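Local coordinates for protein SusD homolog (Bacteroides thetaiotaomicron VPI-5482, PDB 3IV0) that is a SusD-family protein probably located at the outer membrane, where it is likely to help capture glycans for uptake, although its own ligand is not established, at residues A[226-231]-A[378-383]. Residues are numbered along the deposited sequence; the frame is centred on the assembly and turned at random.
Sequences QYYRNV and LAALGT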
loop_
_atom_site.group_PDB
_atom_site.type_symbol
_atom_site.label_atom_id
_atom_site.label_comp_id
_atom_site.label_asym_id
_atom_site.label_seq_id
_atom_site.Cartn_x
_atom_site.Cartn_y
_atom_site.Cartn_z
ATOM N N GLN A 226 -14.572 15.149 11.206
ATOM C CA GLN A 226 -14.553 15.606 9.860
ATOM C C GLN A 226 -13.806 14.642 8.929
ATOM O O GLN A 226 -14.240 14.418 7.831
ATOM C CB GLN A 226 -13.943 17.008 9.724
ATOM C CG GLN A 226 -14.093 17.589 8.337
ATOM C CD GLN A 226 -15.554 17.705 7.897
ATOM O OE1 GLN A 226 -16.339 18.394 8.547
ATOM N NE2 GLN A 226 -15.932 17.015 6.813
ATOM N N TYR A 227 -12.662 14.128 9.356
ATOM C CA TYR A 227 -11.950 13.191 8.473
ATOM C C TYR A 227 -12.783 11.945 8.197
ATOM O O TYR A 227 -12.843 11.472 7.058
ATOM C CB TYR A 227 -10.584 12.837 9.074
ATOM C CG TYR A 227 -9.670 14.054 9.269
ATOM C CD1 TYR A 227 -9.460 14.952 8.254
ATOM C CD2 TYR A 227 -9.000 14.270 10.481
ATOM C CE1 TYR A 227 -8.628 16.069 8.435
ATOM C CE2 TYR A 227 -8.186 15.391 10.648
ATOM C CZ TYR A 227 -8.027 16.268 9.632
ATOM O OH TYR A 227 -7.205 17.380 9.770
ATOM N N TYR A 228 -13.421 11.387 9.211
ATOM C CA TYR A 228 -14.290 10.248 9.000
ATOM C C TYR A 228 -15.457 10.605 8.083
ATOM O O TYR A 228 -15.800 9.842 7.193
ATOM C CB TYR A 228 -14.811 9.697 10.336
ATOM C CG TYR A 228 -13.847 8.826 11.119
ATOM C CD1 TYR A 228 -13.203 7.738 10.545
ATOM C CD2 TYR A 228 -13.662 9.027 12.483
ATOM C CE1 TYR A 228 -12.402 6.902 11.298
ATOM C CE2 TYR A 228 -12.858 8.202 13.229
ATOM C CZ TYR A 228 -12.230 7.127 12.644
ATOM O OH TYR A 228 -11.437 6.285 13.406
ATOM N N ARG A 229 -16.043 11.782 8.248
ATOM C CA ARG A 229 -17.087 12.212 7.340
ATOM C C ARG A 229 -16.598 12.311 5.909
ATOM O O ARG A 229 -17.323 12.031 4.936
ATOM C CB ARG A 229 -17.705 13.544 7.822
ATOM C CG ARG A 229 -18.618 13.397 9.001
ATOM C CD ARG A 229 -19.190 14.763 9.395
ATOM N NE ARG A 229 -20.110 14.615 10.510
ATOM C CZ ARG A 229 -20.584 15.631 11.217
ATOM N NH1 ARG A 229 -20.235 16.876 10.916
ATOM N NH2 ARG A 229 -21.411 15.398 12.221
ATOM N N ASN A 230 -15.357 12.770 5.745
ATOM C CA ASN A 230 -14.760 12.826 4.426
ATOM C C ASN A 230 -14.685 11.430 3.820
ATOM O O ASN A 230 -14.932 11.238 2.653
ATOM C CB ASN A 230 -13.341 13.395 4.491
ATOM C CG ASN A 230 -13.289 14.891 4.798
ATOM O OD1 ASN A 230 -14.309 15.607 4.734
ATOM N ND2 ASN A 230 -12.095 15.359 5.151
ATOM N N VAL A 231 -14.303 10.444 4.616
ATOM C CA VAL A 231 -14.198 9.073 4.101
ATOM C C VAL A 231 -15.565 8.569 3.691
ATOM O O VAL A 231 -15.713 7.912 2.655
ATOM C CB VAL A 231 -13.578 8.116 5.103
ATOM C CG1 VAL A 231 -13.624 6.683 4.602
ATOM C CG2 VAL A 231 -12.140 8.517 5.426
ATOM N N LEU A 378 -17.790 4.678 8.703
ATOM C CA LEU A 378 -19.197 4.677 9.150
ATOM C C LEU A 378 -19.292 4.145 10.557
ATOM O O LEU A 378 -19.993 4.736 11.412
ATOM C CB LEU A 378 -20.050 3.807 8.256
ATOM C CG LEU A 378 -20.459 4.436 6.951
ATOM C CD1 LEU A 378 -21.092 3.361 6.073
ATOM C CD2 LEU A 378 -21.436 5.598 7.212
ATOM N N ALA A 379 -18.633 3.019 10.836
ATOM C CA ALA A 379 -18.711 2.442 12.149
ATOM C C ALA A 379 -18.137 3.378 13.209
ATOM O O ALA A 379 -18.673 3.505 14.318
ATOM C CB ALA A 379 -18.036 1.079 12.178
ATOM N N ALA A 380 -17.114 4.142 12.859
ATOM C CA ALA A 380 -16.457 5.015 13.838
ATOM C C ALA A 380 -17.358 6.188 14.131
ATOM O O ALA A 380 -17.414 6.648 15.281
ATOM C CB ALA A 380 -15.074 5.500 13.290
ATOM N N LEU A 381 -18.115 6.634 13.162
ATOM C CA LEU A 381 -19.044 7.731 13.358
ATOM C C LEU A 381 -20.276 7.302 14.131
ATOM O O LEU A 381 -20.858 8.126 14.834
ATOM C CB LEU A 381 -19.463 8.337 12.046
ATOM C CG LEU A 381 -18.343 9.143 11.356
ATOM C CD1 LEU A 381 -18.701 9.396 9.895
ATOM C CD2 LEU A 381 -18.004 10.486 12.085
ATOM N N GLY A 382 -20.684 6.045 13.965
ATOM C CA GLY A 382 -21.786 5.451 14.735
ATOM C C GLY A 382 -23.135 5.874 14.196
ATOM O O GLY A 382 -24.170 5.652 14.855
ATOM N N THR A 383 -23.143 6.448 13.007
ATOM C CA THR A 383 -24.325 7.038 12.423
ATOM C C THR A 383 -25.131 6.058 11.571
ATOM O O THR A 383 -26.274 6.327 11.256
ATOM C CB THR A 383 -23.937 8.241 11.551
ATOM O OG1 THR A 383 -22.910 7.851 10.642
ATOM C CG2 THR A 383 -23.417 9.382 12.397
#
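Gln226 NE2 donates a hydrogen bond of 3.0 Å to Asn230 OD1, one turn on in helix 224-238, on a different flank from the one where Tyr228 meets Ala380 and Leu381. Asn230 OD1 lies close to the amide plane of Gln226, as a fairly straight N-H bond needs, while NE2 stands 43° above the carbonyl plane of Asn230. Amides suit this polar flank, and Asn230 ND2 bonds on to Asn213 of helix 202-219.

No hydrogen bond crosses to helix 367-381; the join is apolar. Ala380 CB sits over one face of the Tyr228 ring in a CH-pi contact, 3.5 Å from the centroid and 18° off the ring normal. The methyl is displaced toward the hydroxyl end, so the closest ring atom to Ala380 CB is Tyr228 CZ, at 3.3 Å, a snug fit that suits a residue as small as alanine. Tyr228 CG lies anti to its carbonyl carbon (chi1 -79°), swinging the ring out beside Ala380, and chi2 then turns a face to the methyl. Nearer the backbone, Leu381 CG lies 3.7 Å from Tyr228 CB, while Leu381 CD1 reaches Arg229 CG at 4.1 Å, the two side chains crossing at about a right angle. Gly382, with positive phi, then takes the chain out of the helix.

Tyr228 also touches Leu214 and Val217 of helix 202-219. With a serine here the ring is gone, which would probably leave the Ala380 methyl without its CH-pi partner and a gap facing Leu214 and Val217. This roughly antiparallel helix pairing, near the surface, is characteristic of the largely helical, TPR-related SusD fold.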